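Local coordinates for glycoside Hydrolase (Bacteroides uniformis, PDB 5T99), which probably hydrolyses galactosidic linkages in agarose-derived sugars, as a family 2 glycoside hydrolase of a gut bacterium that binds galacto-isofagomine in its pocket, at residues V327-K338 / E355-L365. Numbering follows the deposited sequence.
Sequences VRADERKLQIMK and EFLDLCDRMGL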
loop_
_atom_site.group_PDB
_atom_site.type_symbol
_atom_site.label_atom_id
_atom_site.label_comp_id
_atom_site.label_asym_id
_atom_site.label_seq_id
_atom_site.Cartn_x
_atom_site.Cartn_y
_atom_site.Cartn_z
ATOM N N VAL A 327 -8.362 6.326 -2.288
ATOM C CA VAL A 327 -7.290 7.166 -1.742
ATOM C C VAL A 327 -7.346 7.218 -0.212
ATOM O O VAL A 327 -6.325 7.038 0.449
ATOM C CB VAL A 327 -7.332 8.600 -2.356
ATOM C CG1 VAL A 327 -6.318 9.529 -1.681
ATOM C CG2 VAL A 327 -7.090 8.537 -3.859
ATOM N N ARG A 328 -8.532 7.461 0.343
ATOM C CA ARG A 328 -8.683 7.540 1.804
ATOM C C ARG A 328 -8.335 6.235 2.513
ATOM O O ARG A 328 -7.660 6.259 3.548
ATOM C CB ARG A 328 -10.079 8.019 2.213
ATOM C CG ARG A 328 -10.329 8.068 3.727
ATOM C CD ARG A 328 -9.287 8.867 4.523
ATOM N NE ARG A 328 -9.355 8.567 5.955
ATOM C CZ ARG A 328 -8.418 8.851 6.865
ATOM N NH1 ARG A 328 -7.272 9.446 6.534
ATOM N NH2 ARG A 328 -8.622 8.509 8.135
ATOM N N ALA A 329 -8.766 5.103 1.958
ATOM C CA ALA A 329 -8.401 3.794 2.522
ATOM C C ALA A 329 -6.886 3.639 2.645
ATOM O O ALA A 329 -6.388 3.240 3.696
ATOM C CB ALA A 329 -8.974 2.660 1.675
ATOM N N ASP A 330 -6.168 3.968 1.565
ATOM C CA ASP A 330 -4.690 3.914 1.557
ATOM C C ASP A 330 -4.082 4.927 2.529
ATOM O O ASP A 330 -3.181 4.581 3.289
ATOM C CB ASP A 330 -4.107 4.136 0.146
ATOM C CG ASP A 330 -4.157 2.887 -0.742
ATOM O OD1 ASP A 330 -4.445 1.785 -0.272
ATOM O OD2 ASP A 330 -3.871 3.010 -1.941
ATOM N N GLU A 331 -4.585 6.158 2.518
ATOM C CA GLU A 331 -4.090 7.193 3.422
ATOM C C GLU A 331 -4.185 6.749 4.886
ATOM O O GLU A 331 -3.219 6.843 5.633
ATOM C CB GLU A 331 -4.853 8.503 3.218
ATOM C CG GLU A 331 -4.231 9.685 3.950
ATOM C CD GLU A 331 -5.072 10.951 3.869
ATOM O OE1 GLU A 331 -6.317 10.884 3.991
ATOM O OE2 GLU A 331 -4.465 12.027 3.707
ATOM N N ARG A 332 -5.356 6.259 5.271
ATOM C CA ARG A 332 -5.588 5.735 6.620
ATOM C C ARG A 332 -4.596 4.629 6.976
ATOM O O ARG A 332 -3.958 4.670 8.042
ATOM C CB ARG A 332 -7.017 5.211 6.736
ATOM C CG ARG A 332 -7.350 4.534 8.051
ATOM C CD ARG A 332 -8.826 4.212 8.099
ATOM N NE ARG A 332 -9.191 3.433 9.272
ATOM C CZ ARG A 332 -9.240 2.101 9.345
ATOM N NH1 ARG A 332 -8.917 1.318 8.308
ATOM N NH2 ARG A 332 -9.629 1.540 10.485
ATOM N N LYS A 333 -4.467 3.655 6.083
ATOM C CA LYS A 333 -3.497 2.564 6.259
ATOM C C LYS A 333 -2.081 3.097 6.490
ATOM O O LYS A 333 -1.425 2.703 7.429
ATOM C CB LYS A 333 -3.536 1.623 5.053
ATOM C CG LYS A 333 -2.666 0.390 5.198
ATOM C CD LYS A 333 -3.097 -0.728 4.262
ATOM C CE LYS A 333 -2.934 -0.361 2.798
ATOM N NZ LYS A 333 -3.423 -1.464 1.922
ATOM N N LEU A 334 -1.639 4.032 5.665
ATOM C CA LEU A 334 -0.303 4.618 5.817
ATOM C C LEU A 334 -0.162 5.462 7.088
ATOM O O LEU A 334 0.882 5.404 7.753
ATOM C CB LEU A 334 0.079 5.424 4.564
ATOM C CG LEU A 334 0.226 4.562 3.297
ATOM C CD1 LEU A 334 0.443 5.432 2.081
ATOM C CD2 LEU A 334 1.376 3.574 3.429
ATOM N N GLN A 335 -1.212 6.212 7.437
ATOM C CA GLN A 335 -1.229 7.000 8.679
ATOM C C GLN A 335 -1.079 6.125 9.929
ATOM O O GLN A 335 -0.317 6.455 10.851
ATOM C CB GLN A 335 -2.522 7.793 8.793
ATOM C CG GLN A 335 -2.584 9.008 7.891
ATOM C CD GLN A 335 -3.946 9.681 7.916
ATOM O OE1 GLN A 335 -4.963 9.058 8.247
ATOM N NE2 GLN A 335 -3.974 10.962 7.559
ATOM N N ILE A 336 -1.814 5.015 9.944
ATOM C CA ILE A 336 -1.738 4.057 11.055
ATOM C C ILE A 336 -0.331 3.462 11.126
ATOM O O ILE A 336 0.263 3.399 12.203
ATOM C CB ILE A 336 -2.870 3.000 10.973
ATOM C CG1 ILE A 336 -4.207 3.669 11.346
ATOM C CG2 ILE A 336 -2.612 1.815 11.891
ATOM C CD1 ILE A 336 -5.436 2.882 10.945
ATOM N N MET A 337 0.225 3.089 9.979
ATOM C CA MET A 337 1.627 2.650 9.942
ATOM C C MET A 337 2.601 3.733 10.466
ATOM O O MET A 337 3.491 3.416 11.268
ATOM C CB MET A 337 2.007 2.146 8.546
ATOM C CG MET A 337 1.291 0.866 8.135
ATOM S SD MET A 337 1.795 -0.588 9.092
ATOM C CE MET A 337 0.541 -0.631 10.373
ATOM N N LYS A 338 2.412 4.999 10.090
ATOM C CA LYS A 338 3.281 6.075 10.627
ATOM C C LYS A 338 3.169 6.240 12.159
ATOM O O LYS A 338 4.160 6.574 12.813
ATOM C CB LYS A 338 3.066 7.414 9.906
ATOM C CG LYS A 338 3.804 7.488 8.578
ATOM C CD LYS A 338 3.293 8.592 7.655
ATOM C CE LYS A 338 3.605 10.005 8.154
ATOM N NZ LYS A 338 5.050 10.230 8.356
ATOM N N GLU A 355 -1.756 6.015 -7.011
ATOM C CA GLU A 355 -2.313 6.775 -5.884
ATOM C C GLU A 355 -1.605 6.415 -4.586
ATOM O O GLU A 355 -1.275 7.297 -3.775
ATOM C CB GLU A 355 -3.832 6.550 -5.748
ATOM C CG GLU A 355 -4.685 7.254 -6.816
ATOM C CD GLU A 355 -4.644 6.581 -8.181
ATOM O OE1 GLU A 355 -4.305 5.368 -8.256
ATOM O OE2 GLU A 355 -4.940 7.275 -9.187
ATOM N N PHE A 356 -1.345 5.123 -4.405
ATOM C CA PHE A 356 -0.629 4.665 -3.220
ATOM C C PHE A 356 0.736 5.351 -3.116
ATOM O O PHE A 356 1.117 5.814 -2.048
ATOM C CB PHE A 356 -0.482 3.139 -3.243
ATOM C CG PHE A 356 0.268 2.587 -2.063
ATOM C CD1 PHE A 356 -0.391 2.325 -0.879
ATOM C CD2 PHE A 356 1.635 2.345 -2.139
ATOM C CE1 PHE A 356 0.291 1.839 0.228
ATOM C CE2 PHE A 356 2.331 1.843 -1.043
ATOM C CZ PHE A 356 1.653 1.603 0.149
ATOM N N LEU A 357 1.456 5.421 -4.240
ATOM C CA LEU A 357 2.784 6.060 -4.291
ATOM C C LEU A 357 2.716 7.571 -4.137
ATOM O O LEU A 357 3.615 8.159 -3.528
ATOM C CB LEU A 357 3.543 5.685 -5.572
ATOM C CG LEU A 357 3.887 4.193 -5.660
ATOM C CD1 LEU A 357 4.465 3.856 -7.014
ATOM C CD2 LEU A 357 4.849 3.756 -4.564
ATOM N N ASP A 358 1.656 8.198 -4.659
ATOM C CA ASP A 358 1.433 9.624 -4.410
ATOM C C ASP A 358 1.312 9.890 -2.916
ATOM O O ASP A 358 1.844 10.878 -2.429
ATOM C CB ASP A 358 0.202 10.163 -5.148
ATOM C CG ASP A 358 0.405 10.247 -6.648
ATOM O OD1 ASP A 358 1.566 10.384 -7.104
ATOM O OD2 ASP A 358 -0.606 10.178 -7.381
ATOM N N LEU A 359 0.656 8.994 -2.182
ATOM C CA LEU A 359 0.525 9.145 -0.732
ATOM C C LEU A 359 1.864 9.010 -0.035
ATOM O O LEU A 359 2.197 9.821 0.832
ATOM C CB LEU A 359 -0.504 8.159 -0.156
ATOM C CG LEU A 359 -1.964 8.475 -0.535
ATOM C CD1 LEU A 359 -2.882 7.297 -0.236
ATOM C CD2 LEU A 359 -2.447 9.710 0.207
ATOM N N CYS A 360 2.639 8.004 -0.424
ATOM C CA CYS A 360 3.986 7.801 0.136
ATOM C C CYS A 360 4.851 9.035 -0.075
ATOM O O CYS A 360 5.519 9.477 0.858
ATOM C CB CYS A 360 4.673 6.564 -0.475
ATOM S SG CYS A 360 3.918 4.977 -0.020
ATOM N N ASP A 361 4.819 9.588 -1.289
ATOM C CA ASP A 361 5.475 10.871 -1.597
ATOM C C ASP A 361 5.037 11.967 -0.603
ATOM O O ASP A 361 5.878 12.584 0.066
ATOM C CB ASP A 361 5.146 11.354 -3.023
ATOM C CG ASP A 361 5.736 10.476 -4.125
ATOM O OD1 ASP A 361 6.659 9.687 -3.876
ATOM O OD2 ASP A 361 5.269 10.603 -5.282
ATOM N N ARG A 362 3.721 12.185 -0.524
ATOM C CA ARG A 362 3.123 13.201 0.357
ATOM C C ARG A 362 3.367 12.982 1.850
ATOM O O ARG A 362 3.433 13.946 2.601
ATOM C CB ARG A 362 1.615 13.306 0.112
ATOM C CG ARG A 362 1.214 14.541 -0.670
ATOM C CD ARG A 362 -0.211 14.476 -1.208
ATOM N NE ARG A 362 -1.146 13.744 -0.354
ATOM C CZ ARG A 362 -1.747 14.242 0.723
ATOM N NH1 ARG A 362 -2.582 13.481 1.416
ATOM N NH2 ARG A 362 -1.504 15.490 1.115
ATOM N N MET A 363 3.500 11.725 2.267
ATOM C CA MET A 363 3.652 11.366 3.695
ATOM C C MET A 363 5.095 11.036 4.125
ATOM O O MET A 363 5.330 10.651 5.277
ATOM C CB MET A 363 2.702 10.206 4.030
ATOM C CG MET A 363 1.223 10.587 3.937
ATOM S SD MET A 363 0.092 9.180 3.932
ATOM C CE MET A 363 0.297 8.628 5.618
ATOM N N GLY A 364 6.052 11.165 3.201
ATOM C CA GLY A 364 7.463 11.048 3.526
ATOM C C GLY A 364 7.982 9.650 3.777
ATOM O O GLY A 364 8.970 9.481 4.489
ATOM N N LEU A 365 7.349 8.653 3.179
ATOM C CA LEU A 365 7.771 7.266 3.339
ATOM C C LEU A 365 8.654 6.837 2.173
ATOM O O LEU A 365 8.365 7.168 1.029
ATOM C CB LEU A 365 6.547 6.354 3.383
ATOM C CG LEU A 365 5.588 6.545 4.560
ATOM C CD1 LEU A 365 4.315 5.751 4.300
ATOM C CD2 LEU A 365 6.221 6.120 5.880
#
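Leu334 pushes its isobutyl end into a hole framed by Phe356, Leu359, Cys360 and Met363. Leu334 CD2 lies 3.8 Å from Phe356 CE1, approaching the ring obliquely, and also meets Leu365 CD1, while Leu334 CD1 rests on Leu359 CB. Leu359 returns the fit as a knob among Val327, Asp330, Glu331 and Leu334, its CD1 3.4 Å from Asp330 CB. A third knob, Met363, runs extended to SD and then bends at the last torsion (chi3 70°), which lays CE against Leu334 CB at 3.4 Å and beside the backbone N of Gln335. The two helices, 327-339 and 354-363, are neighbours on the outside of the TIM-type barrel; the chain runs from the first through strand 344-346 to the second, an alpha-beta-alpha succession of the barrel, and Ile345 of that strand backs Leu334, Phe356 and Leu365. The axes of 327-338 and 355-363 pass 9.6 Å apart at -42°. The Asp330 carboxylate stands at the edge of the Phe356 ring, the two planes 86° apart, with OD1 bonded to Asn318. On the outer side, in one of two modelled conformers of Arg362, its NH1 lies 3.3 Å from Glu331 OE2 at the guanidinium edge, a salt bridge that is therefore doubtful, while Glu331 OE1 takes NH1 of Arg328, which also donates to Gln335 OE1; Arg328 NH2 pairs with Asp719. At the C-terminal end a Schellman motif closes helix 354-363, with Gly364 at positive phi. There Lys338, curled by its last two torsions, brings NZ to 3.1 Å from Met363 O, almost in line with the carbonyl bond.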